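PDB 3AX6: phosphoribosylaminoimidazole carboxylase, ATPase subunit from Thermotoga maritima, which probably catalyses the ATP-dependent carboxylation of 5-aminoimidazole ribonucleotide with bicarbonate to N5-carboxyaminoimidazole ribonucleotide in purine biosynthesis. Local coordinates for residues A[191-196]-A[267-272]; A[271-276]-A[293-298]; A[326-331]-A[347-352]. All coordinates share one frame; numbering follows the deposited sequence.

Contact 1. Residues A[191-196]-A[267-272]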
ATOM      1  N   ALA A 191      -0.436 -18.324  10.179  1.00 14.26           N
ATOM      2  CA  ALA A 191       0.185 -17.030  10.430  1.00 12.18           C
ATOM      3  C   ALA A 191      -0.761 -16.265  11.349  1.00 11.44           C
ATOM      4  O   ALA A 191      -1.881 -15.944  10.966  1.00 11.27           O
ATOM      5  CB  ALA A 191       0.369 -16.277   9.115  1.00 13.07           C
ATOM      6  N   CYS A 192      -0.320 -15.976  12.563  1.00 10.56           N
ATOM      7  CA  CYS A 192      -1.187 -15.279  13.499  1.00 10.77           C
ATOM      8  C   CYS A 192      -0.735 -13.846  13.747  1.00  9.97           C
ATOM      9  O   CYS A 192       0.445 -13.575  13.951  1.00  8.76           O
ATOM     10  CB  CYS A 192      -1.257 -16.052  14.823  1.00  9.58           C
ATOM     11  SG  CYS A 192      -2.568 -15.484  15.942  1.00 17.16           S
ATOM     12  N   TYR A 193      -1.699 -12.935  13.731  1.00  9.16           N
ATOM     13  CA  TYR A 193      -1.435 -11.519  13.943  1.00  9.25           C
ATOM     14  C   TYR A 193      -1.565 -11.145  15.400  1.00  9.56           C
ATOM     15  O   TYR A 193      -1.988 -11.949  16.221  1.00  8.96           O
ATOM     16  CB  TYR A 193      -2.407 -10.678  13.107  1.00  6.76           C
ATOM     17  CG  TYR A 193      -1.995 -10.579  11.654  1.00  9.66           C
ATOM     18  CD1 TYR A 193      -1.071  -9.625  11.230  1.00  8.81           C
ATOM     19  CD2 TYR A 193      -2.497 -11.469  10.709  1.00  9.08           C
ATOM     20  CE1 TYR A 193      -0.663  -9.564   9.897  1.00 10.88           C
ATOM     21  CE2 TYR A 193      -2.094 -11.418   9.384  1.00 10.89           C
ATOM     22  CZ  TYR A 193      -1.179 -10.468   8.982  1.00 10.43           C
ATOM     23  OH  TYR A 193      -0.790 -10.435   7.666  1.00 11.10           O
ATOM     24  N   PRO A 194      -1.160  -9.922  15.752  1.00 11.88           N
ATOM     25  CA  PRO A 194      -1.295  -9.543  17.158  1.00 12.57           C
ATOM     26  C   PRO A 194      -2.794  -9.482  17.486  1.00 13.11           C
ATOM     27  O   PRO A 194      -3.634  -9.370  16.587  1.00 10.23           O
ATOM     28  CB  PRO A 194      -0.643  -8.163  17.206  1.00 13.10           C
ATOM     29  CG  PRO A 194       0.385  -8.236  16.111  1.00 13.27           C
ATOM     30  CD  PRO A 194      -0.361  -8.930  15.008  1.00 11.16           C
ATOM     31  N   VAL A 195      -3.135  -9.591  18.762  1.00 13.27           N
ATOM     32  CA  VAL A 195      -4.531  -9.496  19.135  1.00 14.71           C
ATOM     33  C   VAL A 195      -4.777  -7.999  19.294  1.00 14.86           C
ATOM     34  O   VAL A 195      -3.907  -7.280  19.779  1.00 14.80           O
ATOM     35  CB  VAL A 195      -4.835 -10.275  20.456  1.00 14.39           C
ATOM     36  CG1 VAL A 195      -3.557 -10.692  21.131  1.00 12.93           C
ATOM     37  CG2 VAL A 195      -5.679  -9.431  21.389  1.00 14.06           C
ATOM     38  N   VAL A 196      -5.937  -7.520  18.848  1.00 14.14           N
ATOM     39  CA  VAL A 196      -6.243  -6.099  18.970  1.00 13.80           C
ATOM     40  C   VAL A 196      -7.428  -5.849  19.884  1.00 14.19           C
ATOM     41  O   VAL A 196      -8.211  -6.757  20.175  1.00 11.50           O
ATOM     42  CB  VAL A 196      -6.503  -5.442  17.598  1.00 13.83           C
ATOM     43  CG1 VAL A 196      -5.246  -5.522  16.752  1.00 14.93           C
ATOM     44  CG2 VAL A 196      -7.671  -6.108  16.901  1.00 14.59           C
ATOM     45  N   HIS A 267      -7.451  -3.636   9.561  1.00 12.77           N
ATOM     46  CA  HIS A 267      -6.857  -2.616   8.693  1.00 11.67           C
ATOM     47  C   HIS A 267      -5.547  -2.078   9.262  1.00 11.46           C
ATOM     48  O   HIS A 267      -4.695  -1.580   8.527  1.00 12.49           O
ATOM     49  CB  HIS A 267      -7.825  -1.447   8.464  1.00 10.70           C
ATOM     50  CG  HIS A 267      -8.969  -1.779   7.559  1.00 13.29           C
ATOM     51  ND1 HIS A 267      -8.821  -2.560   6.432  1.00 15.71           N
ATOM     52  CD2 HIS A 267     -10.281  -1.444   7.616  1.00 13.95           C
ATOM     53  CE1 HIS A 267      -9.993  -2.696   5.837  1.00 15.11           C
ATOM     54  NE2 HIS A 267     -10.896  -2.029   6.535  1.00 11.92           N
ATOM     55  N   TYR A 268      -5.385  -2.179  10.571  1.00 10.46           N
ATOM     56  CA  TYR A 268      -4.174  -1.690  11.206  1.00  9.91           C
ATOM     57  C   TYR A 268      -2.947  -2.356  10.601  1.00 11.49           C
ATOM     58  O   TYR A 268      -1.889  -1.729  10.476  1.00 13.19           O
ATOM     59  CB  TYR A 268      -4.226  -1.954  12.715  1.00  8.09           C
ATOM     60  CG  TYR A 268      -3.928  -3.376  13.113  1.00  8.51           C
ATOM     61  CD1 TYR A 268      -2.629  -3.769  13.409  1.00  6.98           C
ATOM     62  CD2 TYR A 268      -4.944  -4.339  13.183  1.00  9.43           C
ATOM     63  CE1 TYR A 268      -2.332  -5.083  13.769  1.00  7.31           C
ATOM     64  CE2 TYR A 268      -4.653  -5.667  13.540  1.00  8.96           C
ATOM     65  CZ  TYR A 268      -3.338  -6.025  13.830  1.00  8.18           C
ATOM     66  OH  TYR A 268      -3.010  -7.325  14.163  1.00 12.79           O
ATOM     67  N   THR A 269      -3.087  -3.623  10.215  1.00 11.15           N
ATOM     68  CA  THR A 269      -1.964  -4.371   9.648  1.00 12.86           C
ATOM     69  C   THR A 269      -1.313  -3.671   8.446  1.00 13.79           C
ATOM     70  O   THR A 269      -0.108  -3.821   8.213  1.00 14.53           O
ATOM     71  CB  THR A 269      -2.391  -5.808   9.217  1.00 11.42           C
ATOM     72  OG1 THR A 269      -3.368  -5.731   8.172  1.00 10.52           O
ATOM     73  CG2 THR A 269      -2.987  -6.576  10.404  1.00 10.68           C
ATOM     74  N   ILE A 270      -2.105  -2.905   7.697  1.00 12.87           N
ATOM     75  CA  ILE A 270      -1.607  -2.203   6.513  1.00 15.80           C
ATOM     76  C   ILE A 270      -0.537  -1.185   6.871  1.00 17.90           C
ATOM     77  O   ILE A 270       0.429  -0.998   6.128  1.00 19.90           O
ATOM     78  CB  ILE A 270      -2.748  -1.461   5.780  1.00 14.35           C
ATOM     79  CG1 ILE A 270      -3.774  -2.468   5.263  1.00 15.05           C
ATOM     80  CG2 ILE A 270      -2.191  -0.636   4.625  1.00 13.90           C
ATOM     81  CD1 ILE A 270      -5.060  -1.834   4.767  1.00 11.45           C
ATOM     82  N   GLU A 271      -0.706  -0.550   8.027  1.00 19.27           N
ATOM     83  CA  GLU A 271       0.220   0.476   8.485  1.00 18.93           C
ATOM     84  C   GLU A 271       1.239   0.029   9.528  1.00 16.73           C
ATOM     85  O   GLU A 271       2.307   0.622   9.619  1.00 15.13           O
ATOM     86  CB  GLU A 271      -0.549   1.653   9.098  1.00 22.47           C
ATOM     87  CG  GLU A 271      -1.828   2.085   8.390  1.00 27.78           C
ATOM     88  CD  GLU A 271      -1.584   2.683   7.018  1.00 31.28           C
ATOM     89  OE1 GLU A 271      -0.495   3.261   6.792  1.00 33.12           O
ATOM     90  OE2 GLU A 271      -2.498   2.586   6.168  1.00 33.00           O
ATOM     91  N   ALA A 272       0.920  -0.999  10.312  1.00 15.41           N
ATOM     92  CA  ALA A 272       1.816  -1.412  11.393  1.00 13.80           C
ATOM     93  C   ALA A 272       2.434  -2.800  11.376  1.00 13.54           C
ATOM     94  O   ALA A 272       3.172  -3.161  12.298  1.00 12.75           O
ATOM     95  CB  ALA A 272       1.104  -1.210  12.716  1.00 14.20           C
TER
HETATM   96  O   HOH W   1      -5.067  -8.897  14.540  1.00  8.25           O
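V196 lays its CG1 methyl over one face of the Y268 ring, 3.3 Å from Y268 CE2. The contact is helix-on-sheet packing in the ATP-grasp domain: strand 190-198 belongs to the large antiparallel sheet, and the short helix 268-272 packs against it. The axes of segments 191-196 and 268-272 lie at 100° to each other and stay 10.8 Å apart, a gap that suits a long, flat tyrosine. With chi1 of 78°, the CG of Y268 lies between its own backbone N and carbonyl carbon. The OH at the far end of the ring sits beside the proline, 3.2 Å from P194 CD, which meets the tyrosine at the ring edge, and 3.6 Å from Y193 CB. A second, smaller contact lies next to it, where T269 CG2 touches the Y193 ring at CD1, 3.7 Å away, the two side chains crossing at about a right angle. Threonine serves both needs here, its methyl packing on the ring while OG1 bonds to G266 O and Q277 N. The hydroxyl of Y193 is held by T275 O. A phenylalanine in place of Y268 would lack the hydroxyl and would probably leave the bridging water without one of its partners and open a gap beside P194 CD. That water donates to P194 O and sits in the plane of the Y268 ring, 2.6 Å from Y268 OH.

Contact 2. Residues A[271-276]-A[293-298]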
ATOM      1  N   GLU A 271      -0.706  -0.550   8.027  1.00 19.27           N
ATOM      2  CA  GLU A 271       0.220   0.476   8.485  1.00 18.93           C
ATOM      3  C   GLU A 271       1.239   0.029   9.528  1.00 16.73           C
ATOM      4  O   GLU A 271       2.307   0.622   9.619  1.00 15.13           O
ATOM      5  CB  GLU A 271      -0.549   1.653   9.098  1.00 22.47           C
ATOM      6  CG  GLU A 271      -1.828   2.085   8.390  1.00 27.78           C
ATOM      7  CD  GLU A 271      -1.584   2.683   7.018  1.00 31.28           C
ATOM      8  OE1 GLU A 271      -0.495   3.261   6.792  1.00 33.12           O
ATOM      9  OE2 GLU A 271      -2.498   2.586   6.168  1.00 33.00           O
ATOM     10  N   ALA A 272       0.920  -0.999  10.312  1.00 15.41           N
ATOM     11  CA  ALA A 272       1.816  -1.412  11.393  1.00 13.80           C
ATOM     12  C   ALA A 272       2.434  -2.800  11.376  1.00 13.54           C
ATOM     13  O   ALA A 272       3.172  -3.161  12.298  1.00 12.75           O
ATOM     14  CB  ALA A 272       1.104  -1.210  12.716  1.00 14.20           C
ATOM     15  N   CYS A 273       2.132  -3.587  10.357  1.00 12.97           N
ATOM     16  CA  CYS A 273       2.680  -4.929  10.281  1.00 12.72           C
ATOM     17  C   CYS A 273       3.460  -5.106   8.993  1.00 13.02           C
ATOM     18  O   CYS A 273       3.266  -4.364   8.032  1.00 12.89           O
ATOM     19  CB  CYS A 273       1.561  -5.971  10.372  1.00 13.50           C
ATOM     20  SG  CYS A 273       0.810  -6.122  12.020  1.00 15.51           S
ATOM     21  N   VAL A 274       4.358  -6.080   8.991  1.00 11.60           N
ATOM     22  CA  VAL A 274       5.172  -6.346   7.823  1.00 12.03           C
ATOM     23  C   VAL A 274       4.283  -6.649   6.613  1.00 12.01           C
ATOM     24  O   VAL A 274       4.399  -5.984   5.582  1.00 13.52           O
ATOM     25  CB  VAL A 274       6.151  -7.505   8.104  1.00 11.88           C
ATOM     26  CG1 VAL A 274       6.950  -7.840   6.845  1.00 12.86           C
ATOM     27  CG2 VAL A 274       7.091  -7.110   9.242  1.00  6.77           C
ATOM     28  N   THR A 275       3.397  -7.637   6.737  1.00 11.78           N
ATOM     29  CA  THR A 275       2.498  -7.973   5.638  1.00 11.40           C
ATOM     30  C   THR A 275       1.034  -7.734   6.009  1.00 12.27           C
ATOM     31  O   THR A 275       0.535  -8.223   7.029  1.00 13.42           O
ATOM     32  CB  THR A 275       2.696  -9.444   5.132  1.00 10.20           C
ATOM     33  OG1 THR A 275       1.476 -10.176   5.254  1.00 11.66           O
ATOM     34  CG2 THR A 275       3.777 -10.136   5.884  1.00  4.67           C
ATOM     35  N   SER A 276       0.350  -6.961   5.177  1.00 12.49           N
ATOM     36  CA  SER A 276      -1.047  -6.629   5.423  1.00 12.75           C
ATOM     37  C   SER A 276      -1.974  -7.840   5.290  1.00 12.28           C
ATOM     38  O   SER A 276      -1.653  -8.818   4.606  1.00 11.02           O
ATOM     39  CB  SER A 276      -1.514  -5.540   4.460  1.00 13.44           C
ATOM     40  OG  SER A 276      -1.831  -6.099   3.201  1.00 17.47           O
ATOM     41  N   THR A 293       3.972 -11.593  10.318  1.00  9.58           N
ATOM     42  CA  THR A 293       2.935 -10.768  10.924  1.00 10.64           C
ATOM     43  C   THR A 293       3.511  -9.847  11.993  1.00 12.43           C
ATOM     44  O   THR A 293       2.767  -9.350  12.841  1.00 12.78           O
ATOM     45  CB  THR A 293       1.851 -11.616  11.612  1.00 13.04           C
ATOM     46  OG1 THR A 293       2.444 -12.337  12.702  1.00  9.28           O
ATOM     47  CG2 THR A 293       1.198 -12.585  10.618  1.00 10.63           C
ATOM     48  N   GLU A 294       4.823  -9.620  11.957  1.00 13.65           N
ATOM     49  CA  GLU A 294       5.492  -8.779  12.954  1.00 15.50           C
ATOM     50  C   GLU A 294       4.894  -7.374  13.047  1.00 14.70           C
ATOM     51  O   GLU A 294       4.630  -6.740  12.032  1.00 13.27           O
ATOM     52  CB  GLU A 294       6.995  -8.688  12.645  1.00 19.59           C
ATOM     53  CG  GLU A 294       7.820  -7.939  13.700  1.00 23.92           C
ATOM     54  CD  GLU A 294       9.302  -7.811  13.331  1.00 27.20           C
ATOM     55  OE1 GLU A 294      10.045  -7.130  14.074  1.00 29.36           O
ATOM     56  OE2 GLU A 294       9.729  -8.389  12.306  1.00 27.62           O
ATOM     57  N   LEU A 295       4.659  -6.910  14.272  1.00 13.91           N
ATOM     58  CA  LEU A 295       4.107  -5.577  14.492  1.00 15.28           C
ATOM     59  C   LEU A 295       5.288  -4.628  14.596  1.00 15.18           C
ATOM     60  O   LEU A 295       6.079  -4.717  15.536  1.00 16.83           O
ATOM     61  CB  LEU A 295       3.290  -5.532  15.784  1.00 13.11           C
ATOM     62  CG  LEU A 295       2.611  -4.199  16.124  1.00 12.37           C
ATOM     63  CD1 LEU A 295       1.482  -3.926  15.156  1.00 14.44           C
ATOM     64  CD2 LEU A 295       2.058  -4.253  17.535  1.00 13.27           C
ATOM     65  N   LEU A 296       5.405  -3.726  13.626  1.00 12.51           N
ATOM     66  CA  LEU A 296       6.508  -2.780  13.585  1.00 11.53           C
ATOM     67  C   LEU A 296       6.327  -1.607  14.544  1.00 12.57           C
ATOM     68  O   LEU A 296       7.301  -1.051  15.050  1.00 14.34           O
ATOM     69  CB  LEU A 296       6.681  -2.247  12.159  1.00  9.23           C
ATOM     70  CG  LEU A 296       6.968  -3.267  11.056  1.00 11.28           C
ATOM     71  CD1 LEU A 296       6.995  -2.559   9.707  1.00 11.87           C
ATOM     72  CD2 LEU A 296       8.301  -3.962  11.321  1.00  8.32           C
ATOM     73  N   ILE A 297       5.081  -1.233  14.798  1.00 11.39           N
ATOM     74  CA  ILE A 297       4.804  -0.106  15.678  1.00 10.26           C
ATOM     75  C   ILE A 297       3.338  -0.127  16.063  1.00  9.62           C
ATOM     76  O   ILE A 297       2.496  -0.480  15.247  1.00 10.10           O
ATOM     77  CB  ILE A 297       5.102   1.236  14.946  1.00 11.31           C
ATOM     78  CG1 ILE A 297       4.856   2.424  15.871  1.00  8.48           C
ATOM     79  CG2 ILE A 297       4.199   1.372  13.719  1.00  9.87           C
ATOM     80  CD1 ILE A 297       5.393   3.730  15.307  1.00 10.51           C
ATOM     81  N   PRO A 298       3.017   0.237  17.318  1.00  9.95           N
ATOM     82  CA  PRO A 298       1.636   0.271  17.817  1.00  9.43           C
ATOM     83  C   PRO A 298       0.767   1.159  16.931  1.00  7.82           C
ATOM     84  O   PRO A 298       1.262   2.095  16.312  1.00  5.43           O
ATOM     85  CB  PRO A 298       1.796   0.840  19.221  1.00 12.54           C
ATOM     86  CG  PRO A 298       3.115   0.252  19.647  1.00 14.23           C
ATOM     87  CD  PRO A 298       3.970   0.477  18.416  1.00 11.55           C
TER
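T293 brings its carbonyl O to 3.9 Å from C273 SG, while its own hydroxyl bonds to C192 O on strand 190-198. At E294 the backbone does the work: E294 O accepts V274 N at 3.1 Å and also takes a CA-H contact from C273. The CB of E294 rests on V274 CG2, and its extended chain leads to a long, weak ion pair with R352 of the second subunit. The CB of L295 points away from 271-276, and CG is anti to the backbone N (chi1 -178°), but CD1 comes back to lie 3.7 Å from A272 CB and close to C273 SG. L296 N then donates to A272 O over 2.7 Å, and L296 CD2 meets V274 CG2 at 4.0 Å. I297 sets its O only 3.0 Å from A272 CB, tight quarters that suit a small alanine; L296 and I297 both pack also on the second subunit. The two N-H...O bonds around C273 and L295 make a single isolated beta bridge, which ties the chain leaving helix 268-272 to the loop entering strand 299-305 of the large antiparallel sheet.

Contact 3. Residues A[326-331]-A[347-352]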
ATOM      1  N   GLU A 326       1.561  13.980  13.881  1.00 19.99           N
ATOM      2  CA  GLU A 326       2.556  12.998  13.467  1.00 20.15           C
ATOM      3  C   GLU A 326       2.091  11.557  13.643  1.00 19.00           C
ATOM      4  O   GLU A 326       1.606  11.174  14.703  1.00 19.81           O
ATOM      5  CB  GLU A 326       3.865  13.197  14.236  1.00 23.07           C
ATOM      6  CG  GLU A 326       4.930  12.188  13.839  1.00 27.96           C
ATOM      7  CD  GLU A 326       6.265  12.434  14.502  1.00 32.31           C
ATOM      8  OE1 GLU A 326       6.329  12.401  15.755  1.00 33.65           O
ATOM      9  OE2 GLU A 326       7.254  12.654  13.763  1.00 33.61           O
ATOM     10  N   GLY A 327       2.257  10.761  12.594  1.00 18.56           N
ATOM     11  CA  GLY A 327       1.847   9.370  12.647  1.00 17.60           C
ATOM     12  C   GLY A 327       0.449   9.143  12.097  1.00 16.64           C
ATOM     13  O   GLY A 327       0.047   8.002  11.887  1.00 19.23           O
ATOM     14  N   LEU A 328      -0.293  10.222  11.866  1.00 13.02           N
ATOM     15  CA  LEU A 328      -1.654  10.130  11.332  1.00 15.44           C
ATOM     16  C   LEU A 328      -1.608   9.998   9.809  1.00 15.59           C
ATOM     17  O   LEU A 328      -0.956  10.789   9.133  1.00 16.87           O
ATOM     18  CB  LEU A 328      -2.446  11.395  11.713  1.00 11.87           C
ATOM     19  CG  LEU A 328      -3.922  11.727  11.379  1.00 16.29           C
ATOM     20  CD1 LEU A 328      -4.319  11.236   9.995  1.00 14.06           C
ATOM     21  CD2 LEU A 328      -4.844  11.156  12.430  1.00 14.78           C
ATOM     22  N   SER A 329      -2.282   8.988   9.273  1.00 14.80           N
ATOM     23  CA  SER A 329      -2.353   8.813   7.830  1.00 15.95           C
ATOM     24  C   SER A 329      -3.824   8.563   7.498  1.00 16.29           C
ATOM     25  O   SER A 329      -4.569   8.017   8.315  1.00 16.25           O
ATOM     26  CB  SER A 329      -1.486   7.639   7.363  1.00 17.51           C
ATOM     27  OG  SER A 329      -1.989   6.405   7.829  1.00 20.00           O
ATOM     28  N   LEU A 330      -4.245   8.966   6.307  1.00 15.94           N
ATOM     29  CA  LEU A 330      -5.633   8.810   5.912  1.00 16.26           C
ATOM     30  C   LEU A 330      -5.882   7.816   4.787  1.00 17.19           C
ATOM     31  O   LEU A 330      -5.129   7.749   3.818  1.00 18.16           O
ATOM     32  CB  LEU A 330      -6.197  10.170   5.516  1.00 18.67           C
ATOM     33  CG  LEU A 330      -7.532  10.137   4.778  1.00 20.62           C
ATOM     34  CD1 LEU A 330      -8.607   9.535   5.676  1.00 22.16           C
ATOM     35  CD2 LEU A 330      -7.904  11.549   4.356  1.00 23.11           C
ATOM     36  N   HIS A 331      -6.958   7.050   4.922  1.00 18.56           N
ATOM     37  CA  HIS A 331      -7.339   6.069   3.917  1.00 20.12           C
ATOM     38  C   HIS A 331      -8.811   6.282   3.557  1.00 20.22           C
ATOM     39  O   HIS A 331      -9.695   5.619   4.082  1.00 20.81           O
ATOM     40  CB  HIS A 331      -7.138   4.653   4.452  1.00 22.03           C
ATOM     41  CG  HIS A 331      -7.107   3.609   3.382  1.00 24.59           C
ATOM     42  ND1 HIS A 331      -7.893   3.680   2.251  1.00 26.41           N
ATOM     43  CD2 HIS A 331      -6.407   2.452   3.284  1.00 26.38           C
ATOM     44  CE1 HIS A 331      -7.681   2.613   1.504  1.00 26.75           C
ATOM     45  NE2 HIS A 331      -6.785   1.852   2.107  1.00 27.18           N
ATOM     46  N   PHE A 347      -8.751   6.191   9.225  1.00  8.51           N
ATOM     47  CA  PHE A 347      -7.479   6.861   9.367  1.00 10.02           C
ATOM     48  C   PHE A 347      -6.765   6.111  10.473  1.00 11.40           C
ATOM     49  O   PHE A 347      -7.408   5.481  11.316  1.00 13.65           O
ATOM     50  CB  PHE A 347      -7.645   8.369   9.658  1.00 10.01           C
ATOM     51  CG  PHE A 347      -8.177   8.701  11.026  1.00 10.14           C
ATOM     52  CD1 PHE A 347      -7.336   8.716  12.134  1.00  8.72           C
ATOM     53  CD2 PHE A 347      -9.513   9.065  11.193  1.00  8.07           C
ATOM     54  CE1 PHE A 347      -7.813   9.096  13.385  1.00  9.94           C
ATOM     55  CE2 PHE A 347     -10.003   9.446  12.436  1.00  9.65           C
ATOM     56  CZ  PHE A 347      -9.158   9.466  13.536  1.00 11.37           C
ATOM     57  N   THR A 348      -5.439   6.136  10.443  1.00 11.79           N
ATOM     58  CA  THR A 348      -4.641   5.419  11.426  1.00 12.00           C
ATOM     59  C   THR A 348      -3.588   6.324  12.036  1.00 12.04           C
ATOM     60  O   THR A 348      -3.069   7.229  11.386  1.00 10.95           O
ATOM     61  CB  THR A 348      -3.929   4.222  10.778  1.00 14.19           C
ATOM     62  OG1 THR A 348      -4.899   3.340  10.199  1.00 16.76           O
ATOM     63  CG2 THR A 348      -3.133   3.461  11.810  1.00 17.47           C
ATOM     64  N   VAL A 349      -3.276   6.073  13.298  1.00 11.98           N
ATOM     65  CA  VAL A 349      -2.277   6.859  13.992  1.00 12.54           C
ATOM     66  C   VAL A 349      -1.257   5.898  14.569  1.00 14.87           C
ATOM     67  O   VAL A 349      -1.553   5.168  15.523  1.00 15.32           O
ATOM     68  CB  VAL A 349      -2.915   7.682  15.134  1.00 12.45           C
ATOM     69  CG1 VAL A 349      -1.836   8.299  15.997  1.00 10.17           C
ATOM     70  CG2 VAL A 349      -3.810   8.768  14.548  1.00 10.45           C
ATOM     71  N   VAL A 350      -0.062   5.876  13.977  1.00 14.43           N
ATOM     72  CA  VAL A 350       0.994   4.998  14.463  1.00 15.10           C
ATOM     73  C   VAL A 350       1.908   5.775  15.393  1.00 15.57           C
ATOM     74  O   VAL A 350       2.246   6.931  15.129  1.00 14.79           O
ATOM     75  CB  VAL A 350       1.822   4.386  13.303  1.00 15.20           C
ATOM     76  CG1 VAL A 350       0.936   3.482  12.467  1.00 13.77           C
ATOM     77  CG2 VAL A 350       2.423   5.485  12.435  1.00 15.55           C
ATOM     78  N   ASP A 351       2.284   5.139  16.496  1.00 17.06           N
ATOM     79  CA  ASP A 351       3.154   5.754  17.490  1.00 19.79           C
ATOM     80  C   ASP A 351       3.787   4.657  18.349  1.00 21.13           C
ATOM     81  O   ASP A 351       3.163   3.640  18.638  1.00 21.48           O
ATOM     82  CB  ASP A 351       2.345   6.719  18.369  1.00 20.05           C
ATOM     83  CG  ASP A 351       3.225   7.622  19.227  1.00 19.91           C
ATOM     84  OD1 ASP A 351       4.054   7.102  19.999  1.00 20.03           O
ATOM     85  OD2 ASP A 351       3.080   8.859  19.132  1.00 20.19           O
ATOM     86  N   ARG A 352       5.034   4.875  18.745  1.00 23.14           N
ATOM     87  CA  ARG A 352       5.772   3.926  19.562  1.00 23.88           C
ATOM     88  C   ARG A 352       5.027   3.666  20.868  1.00 23.43           C
ATOM     89  O   ARG A 352       5.107   2.576  21.430  1.00 23.97           O
ATOM     90  CB  ARG A 352       7.173   4.482  19.849  1.00 26.65           C
ATOM     91  CG  ARG A 352       8.181   3.447  20.314  1.00 32.40           C
ATOM     92  CD  ARG A 352       8.331   2.348  19.276  1.00 34.28           C
ATOM     93  NE  ARG A 352       8.835   2.840  17.997  1.00 34.81           N
ATOM     94  CZ  ARG A 352       8.858   2.112  16.885  1.00 36.33           C
ATOM     95  NH1 ARG A 352       8.397   0.866  16.901  1.00 36.04           N
ATOM     96  NH2 ARG A 352       9.355   2.617  15.763  1.00 35.08           N
TER
HETATM   97  O   HOH W   2       4.401   9.295  15.508  1.00 39.56           O
HETATM   98  O   HOH W   3      -4.631   4.901   7.225  1.00 18.78           O
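S329 and T348 are the hydrogen-bonded pair of the antiparallel hairpin of strands 328-332 and 343-350. S329 N gives its hydrogen to T348 O at 2.9 Å, and T348 N returns one to S329 O at 3.0 Å. V350 N reaches G327 O at 3.0 Å, the N-H almost straight but coming from 44° above the carbonyl plane. Glycine suits this place just before the strand because phi is positive, 94°, and a CB would clash with V350 O. Two waters take up further polar atoms. One donates to V350 O at 3.2 Å and, weakly, to E326 O, which also accepts from K360 NZ; the other lies 3.1 Å from S329 OG and more weakly joins T348 OG1, so the two hydroxyls share a solvent link on the face where E271 also packs. On the face of L328, V349, L330 and F347 the chemistry is apolar. A chi1 of -179° sends the CG of L328 away from its backbone N. Its CD2 touches both V349 CG2, a tight 3.4 Å, and F347 CD1, 3.5 Å; A364 of helix 354-364 packs on both L328 and F347. Strand 328-332 is outermost in its sheet within this chain, and L328 O takes R283 NH2, and L330 O K22 NZ, of the second subunit. Strand 328-332 therefore spends its inward backbone groups on its hairpin partner and these two outward carbonyls on basic side chains of the dimer mate, whereas strand 343-350 pairs on its other side with strand 299-305.

Contact 1 lies nearest the chain centre and is largely buried, relying on aromatic and methyl packing with one bridging water. Contact 2 is only partly buried and rests mainly on backbone bonds, while contact 3, the farthest out, is buried yet built from regular strand pairing. Contacts 1 and 2 share helix 268-272 and are bound together through strand 190-198 by two side-chain hydroxyls. Contacts 1 and 3 reach the same large sheet at different strands, and E271 of the helix packs on S329, T348 and V350. Contacts 2 and 3 meet where R352 NH1 bonds to L296 O, and both, unlike contact 1, touch the second subunit.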